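PDB 2WTM: EST1E from Clostridium proteoclasticum, which hydrolyses ester bonds as a promiscuous feruloyl esterase, probably with the serine nucleophile usual in the alpha/beta-hydrolase superfamily. Local coordinates for residues Val114-Ala119 against Glu182-Lys187; Asp123-Leu128 against Asp186-Pro191; Ala127-Ser132 against Glu239-Phe244; Leu131-Met136 against Glu206-Phe211; Val192-Gly197 against Lys213-Cys218. One frame throughout, in Å; residues are numbered along the deposited sequence. Where two conformers were deposited one is given.

Interaction 1. Residues Val114-Ala119 against Glu182-Lys187; sequences VMLAAA and EDFVDK
The aromatic part of this helix-helix contact is a CH-pi interaction. L116 CG lies beside its own backbone N (chi1 -52°), which sends the CD2 branch over one face of the F184 ring, 3.5 Å from CD2 to the ring centroid. CD2 sits off-centre toward the rim and only 17° from the ring normal, so the approach is from above. The same ring lies against the backbone of 114-119, where F184 CD1 comes within 3.3 Å of L116 O, while the A119 methyl stands at the ring's edge.

Smaller apolar contacts accompany it. M115 bends at its last torsion and lies alongside V185, CE to CG2 3.8 Å, and A119 CB meets K187 CB at 4.2 Å. The axes of the two short helical segments approach to 8.4 Å and cross at 52°. One helix, 109-120, is the one that follows the probable nucleophile elbow of this alpha/beta-hydrolase fold; the other, 181-187, packs across it.

The polar link is indirect. One water donates to M115 O at 2.7 Å and to F184 O at 2.9 Å, joining two backbone carbonyls that cannot bond to each other. The amine of K187 leads away from the contact to a salt bridge with E154 of the second subunit, and F184 itself packs on T178 of that subunit.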
# COMPACT_ATOMS: atom_id res chain seq x y z
N VAL A 114 -10.06 1.59 8.33
CA VAL A 114 -9.86 2.55 9.36
C VAL A 114 -8.94 2.15 10.53
O VAL A 114 -8.17 2.96 11.06
CB VAL A 114 -11.19 3.27 9.78
CG1 VAL A 114 -11.86 4.02 8.60
CG2 VAL A 114 -12.13 2.36 10.50
N MET A 115 -8.98 0.86 10.88
CA MET A 115 -7.94 0.40 11.80
C MET A 115 -6.52 0.73 11.30
O MET A 115 -5.67 1.17 12.04
CB MET A 115 -8.08 -1.09 12.08
CG MET A 115 -9.40 -1.45 12.83
SD MET A 115 -9.77 -3.21 12.89
CE MET A 115 -8.37 -3.89 13.81
N LEU A 116 -6.29 0.45 10.03
CA LEU A 116 -5.00 0.68 9.44
C LEU A 116 -4.70 2.16 9.31
O LEU A 116 -3.66 2.65 9.72
CB LEU A 116 -4.90 -0.01 8.06
CG LEU A 116 -5.26 -1.49 7.93
CD1 LEU A 116 -5.16 -2.09 6.48
CD2 LEU A 116 -4.30 -2.26 8.90
N ALA A 117 -5.64 2.93 8.74
CA ALA A 117 -5.45 4.33 8.46
C ALA A 117 -5.33 5.12 9.81
O ALA A 117 -4.58 6.06 9.91
CB ALA A 117 -6.61 4.92 7.61
N ALA A 118 -6.13 4.79 10.81
CA ALA A 118 -6.03 5.44 12.14
C ALA A 118 -4.63 5.35 12.74
O ALA A 118 -4.04 6.30 13.28
CB ALA A 118 -7.04 4.95 13.07
N ALA A 119 -4.06 4.18 12.59
CA ALA A 119 -2.70 4.03 13.08
C ALA A 119 -1.73 4.92 12.31
O ALA A 119 -0.84 5.52 12.90
CB ALA A 119 -2.35 2.57 13.08
N GLU A 182 -1.80 -6.60 13.12
CA GLU A 182 -1.42 -6.49 14.53
C GLU A 182 -0.48 -5.33 14.81
O GLU A 182 -0.54 -4.73 15.92
CB GLU A 182 -0.80 -7.81 14.96
CG GLU A 182 -1.72 -9.00 15.10
CD GLU A 182 -2.16 -9.67 13.77
OE1 GLU A 182 -1.56 -9.38 12.67
OE2 GLU A 182 -3.10 -10.51 13.85
N ASP A 183 0.37 -4.97 13.85
CA ASP A 183 1.29 -3.82 13.97
C ASP A 183 0.48 -2.53 14.13
O ASP A 183 0.80 -1.63 14.92
CB ASP A 183 2.21 -3.68 12.78
CG ASP A 183 3.28 -4.70 12.73
OD1 ASP A 183 3.37 -5.56 13.65
OD2 ASP A 183 4.00 -4.67 11.72
N PHE A 184 -0.54 -2.42 13.29
CA PHE A 184 -1.40 -1.22 13.30
C PHE A 184 -2.27 -1.14 14.58
O PHE A 184 -2.56 -0.05 15.06
CB PHE A 184 -2.35 -1.17 12.05
CG PHE A 184 -1.66 -1.13 10.72
CD1 PHE A 184 -1.60 0.03 10.02
CD2 PHE A 184 -0.99 -2.23 10.20
CE1 PHE A 184 -1.01 0.11 8.76
CE2 PHE A 184 -0.41 -2.19 8.93
CZ PHE A 184 -0.41 -1.01 8.22
N VAL A 185 -2.73 -2.27 15.05
CA VAL A 185 -3.47 -2.31 16.33
C VAL A 185 -2.56 -1.80 17.45
O VAL A 185 -2.95 -0.96 18.27
CB VAL A 185 -3.99 -3.71 16.63
CG1 VAL A 185 -4.54 -3.81 18.04
CG2 VAL A 185 -5.05 -4.11 15.60
N ASP A 186 -1.34 -2.32 17.48
CA ASP A 186 -0.41 -1.88 18.50
C ASP A 186 -0.10 -0.39 18.49
O ASP A 186 0.22 0.21 19.54
CB ASP A 186 0.91 -2.66 18.34
CG ASP A 186 0.88 -4.01 18.98
OD1 ASP A 186 -0.08 -4.38 19.74
OD2 ASP A 186 1.86 -4.75 18.70
N LYS A 187 -0.11 0.22 17.32
CA LYS A 187 0.24 1.61 17.20
C LYS A 187 -0.85 2.58 17.59
O LYS A 187 -0.50 3.72 17.99
CB LYS A 187 0.76 1.92 15.82
CG LYS A 187 2.11 1.29 15.55
CD LYS A 187 3.18 1.72 16.54
CE LYS A 187 3.44 3.19 16.50
NZ LYS A 187 4.66 3.58 17.29
O HOH W 1 -5.40 0.47 14.65

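Interaction 2. Residues Asp123-Leu128 against Asp186-Pro191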
# COMPACT_ATOMS: atom_id res chain seq x y z
N ASP A 123 -1.65 10.59 15.25
CA ASP A 123 -1.55 11.94 15.80
C ASP A 123 -2.84 12.73 15.62
O ASP A 123 -3.10 13.62 16.44
CB ASP A 123 -0.33 12.72 15.27
CG ASP A 123 -0.15 12.66 13.76
OD1 ASP A 123 -0.68 11.74 13.12
OD2 ASP A 123 0.63 13.49 13.24
N ILE A 124 -3.63 12.40 14.58
CA ILE A 124 -4.70 13.24 14.01
C ILE A 124 -6.04 12.66 14.42
O ILE A 124 -7.01 13.38 14.59
CB ILE A 124 -4.66 13.18 12.37
CG1 ILE A 124 -3.28 13.50 11.82
CG2 ILE A 124 -5.69 14.07 11.71
CD1 ILE A 124 -2.74 14.84 12.37
N ILE A 125 -6.15 11.36 14.47
CA ILE A 125 -7.46 10.70 14.66
C ILE A 125 -7.70 10.46 16.13
O ILE A 125 -7.01 9.66 16.77
CB ILE A 125 -7.54 9.36 13.86
CG1 ILE A 125 -7.17 9.58 12.39
CG2 ILE A 125 -8.88 8.69 14.11
CD1 ILE A 125 -8.11 10.62 11.75
N LYS A 126 -8.74 11.11 16.67
CA LYS A 126 -8.91 11.16 18.10
C LYS A 126 -9.50 9.90 18.74
O LYS A 126 -9.24 9.57 19.90
CB LYS A 126 -9.75 12.39 18.41
CG LYS A 126 -10.00 12.62 19.93
CD LYS A 126 -10.54 14.06 20.07
CE LYS A 126 -10.90 14.47 21.55
NZ LYS A 126 -11.84 13.55 22.05
N ALA A 127 -10.37 9.22 18.01
CA ALA A 127 -10.91 7.93 18.37
C ALA A 127 -11.35 7.17 17.11
O ALA A 127 -11.47 7.81 16.05
CB ALA A 127 -12.10 8.07 19.36
N LEU A 128 -11.65 5.89 17.26
CA LEU A 128 -11.76 4.96 16.13
C LEU A 128 -12.90 4.02 16.41
O LEU A 128 -13.01 3.44 17.50
CB LEU A 128 -10.45 4.17 16.02
CG LEU A 128 -10.49 3.04 15.04
CD1 LEU A 128 -10.62 3.48 13.62
CD2 LEU A 128 -9.22 2.28 15.22
N ASP A 186 -1.34 -2.32 17.48
CA ASP A 186 -0.41 -1.88 18.50
C ASP A 186 -0.10 -0.39 18.49
O ASP A 186 0.22 0.21 19.54
CB ASP A 186 0.91 -2.66 18.34
CG ASP A 186 0.88 -4.01 18.98
OD1 ASP A 186 -0.08 -4.38 19.74
OD2 ASP A 186 1.86 -4.75 18.70
N LYS A 187 -0.11 0.22 17.32
CA LYS A 187 0.24 1.61 17.20
C LYS A 187 -0.85 2.58 17.59
O LYS A 187 -0.50 3.72 17.99
CB LYS A 187 0.76 1.92 15.82
CG LYS A 187 2.11 1.29 15.55
CD LYS A 187 3.18 1.72 16.54
CE LYS A 187 3.44 3.19 16.50
NZ LYS A 187 4.66 3.58 17.29
N TYR A 188 -2.12 2.15 17.56
CA TYR A 188 -3.19 3.11 17.83
C TYR A 188 -3.69 2.87 19.23
O TYR A 188 -4.44 1.93 19.49
CB TYR A 188 -4.34 2.96 16.80
CG TYR A 188 -5.36 4.08 16.96
CD1 TYR A 188 -5.12 5.33 16.38
CD2 TYR A 188 -6.52 3.89 17.72
CE1 TYR A 188 -6.06 6.38 16.52
CE2 TYR A 188 -7.41 4.93 17.88
CZ TYR A 188 -7.16 6.15 17.28
OH TYR A 188 -8.02 7.23 17.45
N THR A 189 -3.21 3.73 20.12
CA THR A 189 -3.51 3.62 21.56
C THR A 189 -4.57 4.53 22.07
O THR A 189 -4.84 4.52 23.31
CB THR A 189 -2.24 3.91 22.35
OG1 THR A 189 -1.81 5.22 22.07
CG2 THR A 189 -1.17 2.86 21.93
N LYS A 190 -5.22 5.28 21.20
CA LYS A 190 -6.34 6.18 21.55
C LYS A 190 -7.62 5.33 21.63
O LYS A 190 -7.61 4.15 21.39
CB LYS A 190 -6.47 7.36 20.59
CG LYS A 190 -5.31 8.31 20.63
CD LYS A 190 -5.40 9.40 19.68
CE LYS A 190 -4.29 10.44 19.79
NZ LYS A 190 -4.39 11.41 18.61
N PRO A 191 -8.74 5.93 22.08
CA PRO A 191 -9.91 5.15 22.26
C PRO A 191 -10.48 4.51 20.99
O PRO A 191 -10.58 5.18 19.96
CB PRO A 191 -10.94 6.14 22.83
CG PRO A 191 -10.06 7.16 23.49
CD PRO A 191 -8.95 7.32 22.49
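Y188, the first residue beyond helix 181-187 to leave helical geometry, carries its ring to residues 125-128. CG stands anti to the backbone N (chi1 -172°), so the ring extends from CB straight toward them. On one flank of the ring, CD2 meets the L128 CD2 methyl at 4.0 Å; further out, Y188 CE2 lies 3.6 Å from L128 CB. On the other flank, CE1 approaches I125 O to 3.4 Å, near the ring plane. The tip is held more firmly: the phenol OH donates to I125 O at 2.7 Å. This hydroxyl reaches the carbonyl from above its plane, 57° out of it. Y188 OH also rests 3.1 Å from A127 CA, at the edge of the ring.

Beyond the ring, the chain turns to run beside the strand. L128 N donates to P191 O at 3.0 Å, a bond in the carbonyl plane but bent at the hydrogen (136°). K190 stretches out alongside, its CD 3.3 Å from I125 O, and its amine continues to a hydrogen bond with R122 O. D123 faces elsewhere, to a salt bridge with R174 of the second subunit.

Here a loop leaving helix 181-187 is led into the central sheet of the fold, beside strand 125-131. I125 O accepts a hydrogen bond from the phenol, so this buried carbonyl is satisfied by a side chain, and the bond gives the tip of a mostly apolar contact a definite direction.

Interaction 3. Residues Ala127-Ser132 against Glu239-Phe244; sequences ALIPLS and EAVKEF
A127 opens the contact with its methyl group, which rests 4.0 Å from CZ of F244 and about as far from CE2. F244 reaches it because its CG is anti to the backbone N (chi1 170°), so the ring projects from the helix toward the sheet. L128 turns its side chain the other way, to V114 and A118 of helix 109-120, and contributes little more than its carbonyl, L128 O lying 4.2 Å from F244 CE2.

I129 makes the middle of the contact. It meets F244 tip to tip, CG1 to CE2 at 3.9 Å and CD1 to CD2 at 4.0 Å, and its CD1 also touches V241 CG1 at 4.3 Å. V241 and F244, three residues apart in sequence, thus present their side chains on the helix face turned to the strand. The segment axes run almost antiparallel, at 173° and 10.7 Å apart, as expected of an alpha/beta-hydrolase sheet layered by helices: helix 234-249 lies on the face bearing A127 and I129, helix 109-120 on the face bearing L128.

P130 again faces the latter side, packing on M115, V192 and I194. L131 leans back toward the C-terminal helix with its end; the L131 side chain crosses that of V241 at about a right angle, CD2 lying 4.2 Å from V241 CG2. At S132 the strand has ended, and its hydroxyl is hydrogen-bonded to that of Y230.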
# COMPACT_ATOMS: atom_id res chain seq x y z
N ALA A 127 -10.37 9.22 18.01
CA ALA A 127 -10.91 7.93 18.37
C ALA A 127 -11.35 7.17 17.11
O ALA A 127 -11.47 7.81 16.05
CB ALA A 127 -12.10 8.07 19.36
N LEU A 128 -11.65 5.89 17.26
CA LEU A 128 -11.76 4.96 16.13
C LEU A 128 -12.90 4.02 16.41
O LEU A 128 -13.01 3.44 17.50
CB LEU A 128 -10.45 4.17 16.02
CG LEU A 128 -10.49 3.04 15.04
CD1 LEU A 128 -10.62 3.48 13.62
CD2 LEU A 128 -9.22 2.28 15.22
N ILE A 129 -13.74 3.82 15.41
CA ILE A 129 -14.89 2.91 15.48
C ILE A 129 -14.95 1.87 14.36
O ILE A 129 -15.57 2.11 13.33
CB ILE A 129 -16.21 3.71 15.50
CG1 ILE A 129 -16.11 4.79 16.58
CG2 ILE A 129 -17.35 2.75 15.81
CD1 ILE A 129 -17.29 5.71 16.59
N PRO A 130 -14.31 0.71 14.56
CA PRO A 130 -14.45 -0.34 13.56
C PRO A 130 -15.73 -1.13 13.80
O PRO A 130 -15.85 -1.81 14.81
CB PRO A 130 -13.17 -1.17 13.77
CG PRO A 130 -12.31 -0.33 14.62
CD PRO A 130 -13.29 0.37 15.53
N LEU A 131 -16.61 -1.13 12.82
CA LEU A 131 -17.91 -1.81 12.87
C LEU A 131 -17.77 -3.18 12.15
O LEU A 131 -17.46 -3.17 10.97
CB LEU A 131 -18.97 -0.93 12.25
CG LEU A 131 -19.20 0.41 12.88
CD1 LEU A 131 -20.04 1.34 12.02
CD2 LEU A 131 -19.72 0.32 14.30
N SER A 132 -17.84 -4.31 12.91
CA SER A 132 -17.65 -5.65 12.36
C SER A 132 -16.47 -5.68 11.39
O SER A 132 -16.60 -6.10 10.23
CB SER A 132 -18.96 -6.09 11.67
OG SER A 132 -20.05 -6.01 12.66
N GLU A 239 -26.88 3.09 19.16
CA GLU A 239 -26.77 3.53 20.58
C GLU A 239 -25.36 3.38 21.14
O GLU A 239 -24.90 4.19 21.94
CB GLU A 239 -27.78 2.79 21.47
CG GLU A 239 -29.16 3.40 21.47
CD GLU A 239 -29.13 4.92 21.78
OE1 GLU A 239 -28.71 5.37 22.90
OE2 GLU A 239 -29.49 5.64 20.83
N ALA A 240 -24.65 2.36 20.68
CA ALA A 240 -23.30 2.16 21.23
C ALA A 240 -22.33 3.24 20.70
O ALA A 240 -21.50 3.78 21.40
CB ALA A 240 -22.82 0.80 20.88
N VAL A 241 -22.48 3.54 19.41
CA VAL A 241 -21.71 4.60 18.76
C VAL A 241 -22.00 5.94 19.42
O VAL A 241 -21.11 6.69 19.76
CB VAL A 241 -22.05 4.65 17.24
CG1 VAL A 241 -21.54 5.92 16.57
CG2 VAL A 241 -21.50 3.38 16.53
N LYS A 242 -23.27 6.20 19.67
CA LYS A 242 -23.69 7.42 20.32
C LYS A 242 -23.10 7.61 21.70
O LYS A 242 -22.52 8.64 21.98
CB LYS A 242 -25.21 7.46 20.37
CG LYS A 242 -25.76 8.73 20.99
CD LYS A 242 -27.27 8.58 21.36
CE LYS A 242 -27.92 9.95 21.53
NZ LYS A 242 -29.39 9.87 21.93
N GLU A 243 -23.19 6.59 22.55
CA GLU A 243 -22.68 6.72 23.94
C GLU A 243 -21.15 6.89 24.00
O GLU A 243 -20.58 7.73 24.65
CB GLU A 243 -23.07 5.49 24.75
CG GLU A 243 -24.59 5.51 25.15
CD GLU A 243 -25.11 4.25 25.89
OE1 GLU A 243 -24.27 3.49 26.51
OE2 GLU A 243 -26.37 4.05 25.84
N PHE A 244 -20.47 6.09 22.99
CA PHE A 244 -19.04 6.20 22.98
C PHE A 244 -18.57 7.55 22.52
O PHE A 244 -17.61 8.11 23.07
CB PHE A 244 -18.49 5.04 22.08
CG PHE A 244 -17.03 5.15 21.75
CD1 PHE A 244 -16.08 4.71 22.63
CD2 PHE A 244 -16.62 5.67 20.55
CE1 PHE A 244 -14.72 4.77 22.29
CE2 PHE A 244 -15.26 5.78 20.22
CZ PHE A 244 -14.33 5.29 21.11

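Interaction 4. Residues Leu131-Met136 against Glu206-Phe211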
# COMPACT_ATOMS: atom_id res chain seq x y z
N LEU A 131 -16.61 -1.13 12.82
CA LEU A 131 -17.91 -1.81 12.87
C LEU A 131 -17.77 -3.18 12.15
O LEU A 131 -17.46 -3.17 10.97
CB LEU A 131 -18.97 -0.93 12.25
CG LEU A 131 -19.20 0.41 12.88
CD1 LEU A 131 -20.04 1.34 12.02
CD2 LEU A 131 -19.72 0.32 14.30
N SER A 132 -17.84 -4.31 12.91
CA SER A 132 -17.65 -5.65 12.36
C SER A 132 -16.47 -5.68 11.39
O SER A 132 -16.60 -6.10 10.23
CB SER A 132 -18.96 -6.09 11.67
OG SER A 132 -20.05 -6.01 12.66
N PRO A 133 -15.30 -5.25 11.90
CA PRO A 133 -14.18 -5.08 10.98
C PRO A 133 -13.70 -6.37 10.38
O PRO A 133 -13.62 -7.38 11.10
CB PRO A 133 -13.13 -4.46 11.87
CG PRO A 133 -13.45 -4.90 13.24
CD PRO A 133 -14.90 -4.91 13.29
N ALA A 134 -13.44 -6.39 9.10
CA ALA A 134 -12.90 -7.58 8.44
C ALA A 134 -11.41 -7.68 8.67
O ALA A 134 -10.63 -7.81 7.70
CB ALA A 134 -13.21 -7.54 6.93
N ALA A 135 -10.99 -7.66 9.94
CA ALA A 135 -9.58 -7.50 10.29
C ALA A 135 -8.75 -8.75 10.01
O ALA A 135 -7.50 -8.69 10.03
CB ALA A 135 -9.46 -7.17 11.74
N MET A 136 -9.40 -9.88 9.77
CA MET A 136 -8.66 -11.12 9.42
C MET A 136 -8.36 -11.22 7.92
O MET A 136 -7.69 -12.19 7.50
CB MET A 136 -9.40 -12.39 9.90
CG MET A 136 -9.70 -12.44 11.37
SD MET A 136 -8.19 -12.48 12.28
CE MET A 136 -7.53 -14.01 11.66
N GLU A 206 -15.16 -13.70 16.83
CA GLU A 206 -14.10 -13.95 17.79
C GLU A 206 -12.83 -13.20 17.44
O GLU A 206 -12.01 -12.88 18.31
CB GLU A 206 -13.83 -15.47 17.94
CG GLU A 206 -12.73 -15.83 18.96
CD GLU A 206 -13.05 -15.37 20.39
OE1 GLU A 206 -14.24 -15.11 20.67
OE2 GLU A 206 -12.12 -15.31 21.24
N ALA A 207 -12.65 -12.87 16.16
CA ALA A 207 -11.49 -12.05 15.83
C ALA A 207 -11.59 -10.66 16.43
O ALA A 207 -10.62 -10.07 16.91
CB ALA A 207 -11.26 -12.00 14.33
N SER A 208 -12.80 -10.12 16.49
CA SER A 208 -12.99 -8.84 17.14
C SER A 208 -12.82 -8.90 18.65
O SER A 208 -12.36 -7.97 19.27
CB SER A 208 -14.37 -8.28 16.84
OG SER A 208 -14.44 -7.68 15.56
N VAL A 209 -13.26 -10.00 19.27
CA VAL A 209 -12.91 -10.25 20.66
C VAL A 209 -11.39 -10.18 20.85
O VAL A 209 -10.92 -9.48 21.74
CB VAL A 209 -13.47 -11.61 21.19
CG1 VAL A 209 -13.05 -11.84 22.64
CG2 VAL A 209 -14.99 -11.67 21.00
N ALA A 210 -10.63 -10.88 19.99
CA ALA A 210 -9.18 -10.91 20.11
C ALA A 210 -8.56 -9.53 19.90
O ALA A 210 -7.74 -9.04 20.72
CB ALA A 210 -8.61 -11.90 19.11
N PHE A 211 -8.92 -8.85 18.79
CA PHE A 211 -8.36 -7.53 18.55
C PHE A 211 -8.73 -6.53 19.67
O PHE A 211 -7.92 -5.71 20.07
CB PHE A 211 -8.68 -6.97 17.14
CG PHE A 211 -7.89 -7.64 16.06
CD1 PHE A 211 -6.53 -7.50 16.01
CD2 PHE A 211 -8.54 -8.41 15.09
CE1 PHE A 211 -5.79 -8.14 14.96
CE2 PHE A 211 -7.83 -9.07 14.09
CZ PHE A 211 -6.46 -8.93 14.03
O HOH W 2 -12.78 -8.61 13.40
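Helix 205-214 presses a row of small and large bumps into the loop that follows strand 125-131. The largest is the F211 ring, whose CE2 corner pushes against the A135 methyl at 3.4 Å and lies 3.9 Å from M136 SD. The sulfur makes an oblique Met-aromatic contact. M136 is curled, bent the same way at all three torsions (chi1 -57°), and the A207 methyl rests against the outer side of the bend, on the CG-SD bond. There the fit is tight, M136 CG to A207 CB 3.4 Å, closer than carbons usually pack.

About one turn before F211, S208 faces the P133 ring, its OG 3.6 Å from CD. A water bridges the two residues, donating to P133 O at 2.7 Å and hydrogen-bonded to S208 OG at 2.9 Å. The same hydroxyl is also bonded to ND1 of H196, on strand 192-197.

In this alpha/beta-hydrolase fold the loop passes near the probable catalytic serine, S108, which A134 touches. The chemistry divides: hydrophobic contact sets the A135-M136 end, whereas at P133 a buried hydroxyl is satisfied by histidine and water together.

Interaction 5. Residues Val192-Gly197 against Lys213-Cys218; sequences VLIVHG and KQYKNC
V192 and C218 sit side by side at the first residues of two neighbouring parallel strands, and the contact is densest there. V192 N donates to N217 O at 2.9 Å, a fairly straight bond (153° at the hydrogen) arriving nearly along the C=O axis. The return link is a CA-H...O contact, C218 CA to V192 O at 3.2 Å. Both side chains emerge on the same face of the sheet. With SG anti to its backbone N (chi1 178°), C218 sets its sulfur against V192 CG1 at 3.8 Å and equally close to I194 CG1.

Y215 closes over this cluster. V192 CG2 stands above one face of its ring, 4.0 Å from the centroid and 13° off the normal, a CH-pi contact with the valine crossing the tyrosine at about a right angle. I194 CD1 comes only to the ring's edge, 4.3 Å from CE1. V185 touches the ring opposite V192, L128 on V192's side.

The turn at K216 and N217 is the loose side. Both are exposed, and the N217 side chain leads away from the strand to bond T189 O through ND2; two conformers were deposited.

Strand 192-197, helix 205-214 and strand 218-223 form a beta-alpha-beta crossover, the repeating element of the alpha/beta-hydrolase sheet, and this contact lies where the chain returns from the helix to begin the sheet's outermost parallel strand.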
# COMPACT_ATOMS: atom_id res chain seq x y z
N VAL A 192 -10.86 3.25 21.15
CA VAL A 192 -11.48 2.43 20.14
C VAL A 192 -12.80 1.80 20.61
O VAL A 192 -12.87 1.31 21.75
CB VAL A 192 -10.49 1.30 19.68
CG1 VAL A 192 -11.08 0.48 18.62
CG2 VAL A 192 -9.20 1.91 19.28
N LEU A 193 -13.82 1.83 19.72
CA LEU A 193 -15.04 1.06 19.93
C LEU A 193 -15.23 0.09 18.81
O LEU A 193 -15.44 0.50 17.65
CB LEU A 193 -16.28 1.94 19.99
CG LEU A 193 -17.64 1.26 20.03
CD1 LEU A 193 -17.90 0.66 21.41
CD2 LEU A 193 -18.79 2.25 19.74
N ILE A 194 -15.11 -1.20 19.13
CA ILE A 194 -15.47 -2.24 18.14
C ILE A 194 -16.86 -2.71 18.42
O ILE A 194 -17.18 -3.01 19.59
CB ILE A 194 -14.49 -3.43 18.09
CG1 ILE A 194 -13.14 -2.94 17.63
CG2 ILE A 194 -15.02 -4.48 17.15
CD1 ILE A 194 -12.10 -4.06 17.70
N VAL A 195 -17.68 -2.75 17.39
CA VAL A 195 -19.04 -3.35 17.47
C VAL A 195 -19.08 -4.57 16.57
O VAL A 195 -18.45 -4.56 15.49
CB VAL A 195 -20.10 -2.31 17.00
CG1 VAL A 195 -21.50 -2.91 17.23
CG2 VAL A 195 -19.91 -1.04 17.73
N HIS A 196 -19.74 -5.67 16.99
CA HIS A 196 -19.81 -6.85 16.17
C HIS A 196 -20.95 -7.73 16.63
O HIS A 196 -21.12 -7.90 17.84
CB HIS A 196 -18.47 -7.62 16.31
CG HIS A 196 -18.07 -8.45 15.13
ND1 HIS A 196 -16.83 -8.33 14.52
CD2 HIS A 196 -18.72 -9.40 14.46
CE1 HIS A 196 -16.76 -9.18 13.52
NE2 HIS A 196 -17.90 -9.84 13.44
N GLY A 197 -21.72 -8.21 15.66
CA GLY A 197 -22.86 -9.16 15.88
C GLY A 197 -22.31 -10.55 16.08
O GLY A 197 -21.53 -11.02 15.26
N LYS A 213 -8.89 -7.04 22.75
CA LYS A 213 -7.99 -7.26 23.87
C LYS A 213 -6.59 -6.78 23.54
O LYS A 213 -5.86 -6.39 24.44
CB LYS A 213 -8.00 -8.73 24.27
CG LYS A 213 -9.39 -9.18 24.75
CD LYS A 213 -9.42 -10.55 25.33
CE LYS A 213 -10.82 -11.21 25.25
NZ LYS A 213 -11.88 -10.50 26.01
N GLN A 214 -6.22 -6.78 22.25
CA GLN A 214 -4.91 -6.30 21.85
C GLN A 214 -4.72 -4.79 21.97
O GLN A 214 -3.64 -4.28 22.33
CB GLN A 214 -4.60 -6.75 20.43
CG GLN A 214 -3.18 -6.53 20.11
CD GLN A 214 -2.84 -6.72 18.67
OE1 GLN A 214 -3.50 -7.51 17.95
NE2 GLN A 214 -1.71 -6.11 18.28
N TYR A 215 -5.76 -4.04 21.61
CA TYR A 215 -5.74 -2.63 21.67
C TYR A 215 -5.48 -2.17 23.11
O TYR A 215 -6.00 -2.84 24.07
CB TYR A 215 -7.11 -2.10 21.19
CG TYR A 215 -7.20 -1.81 19.71
CD1 TYR A 215 -8.16 -2.43 18.93
CD2 TYR A 215 -6.35 -0.88 19.12
CE1 TYR A 215 -8.26 -2.17 17.55
CE2 TYR A 215 -6.47 -0.58 17.75
CZ TYR A 215 -7.42 -1.28 16.97
OH TYR A 215 -7.49 -1.00 15.61
N LYS A 216 -4.79 -1.06 23.26
CA LYS A 216 -4.59 -0.40 24.56
C LYS A 216 -5.89 0.03 25.20
O LYS A 216 -6.09 -0.17 26.40
CB LYS A 216 -3.65 0.79 24.43
CG LYS A 216 -3.31 1.49 25.71
CD LYS A 216 -2.29 0.67 26.51
CE LYS A 216 -2.03 1.32 27.84
NZ LYS A 216 -1.20 0.36 28.62
N ASN A 217 -6.78 0.62 24.41
CA ASN A 217 -7.96 1.30 24.94
C ASN A 217 -9.16 0.95 24.03
O ASN A 217 -9.63 1.83 23.33
CB ASN A 217 -7.75 2.82 24.93
CG ASN A 217 -6.93 3.35 26.12
OD1 ASN A 217 -7.26 3.07 27.28
ND2 ASN A 217 -5.91 4.15 25.84
N CYS A 218 -9.66 -0.28 24.07
CA CYS A 218 -10.80 -0.65 23.26
C CYS A 218 -11.94 -1.22 24.04
O CYS A 218 -11.76 -2.11 24.86
CB CYS A 218 -10.37 -1.67 22.20
SG CYS A 218 -11.71 -2.28 21.12

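Overall arrangement
Strand 125-131 and the loop after it run through interactions 2, 3 and 4, while interaction 5 adds the two strands next across the sheet. Interactions 1 and 2, with centres about 8 Å apart, share the end of helix 181-187 and both touch the second subunit. Interactions 4 and 5, also about 8 Å apart between centres, meet where S132 N comes to 2.7 Å from V195 O. Between interactions 3 and 5, strand pairing brings L128 O to 2.9 Å from L193 N. The probable triad S108, H228 and D200 lies near interaction 4, where S132 touches D200, whereas interaction 2, about 17 Å away between centres, lies at the other end of strand 125-131.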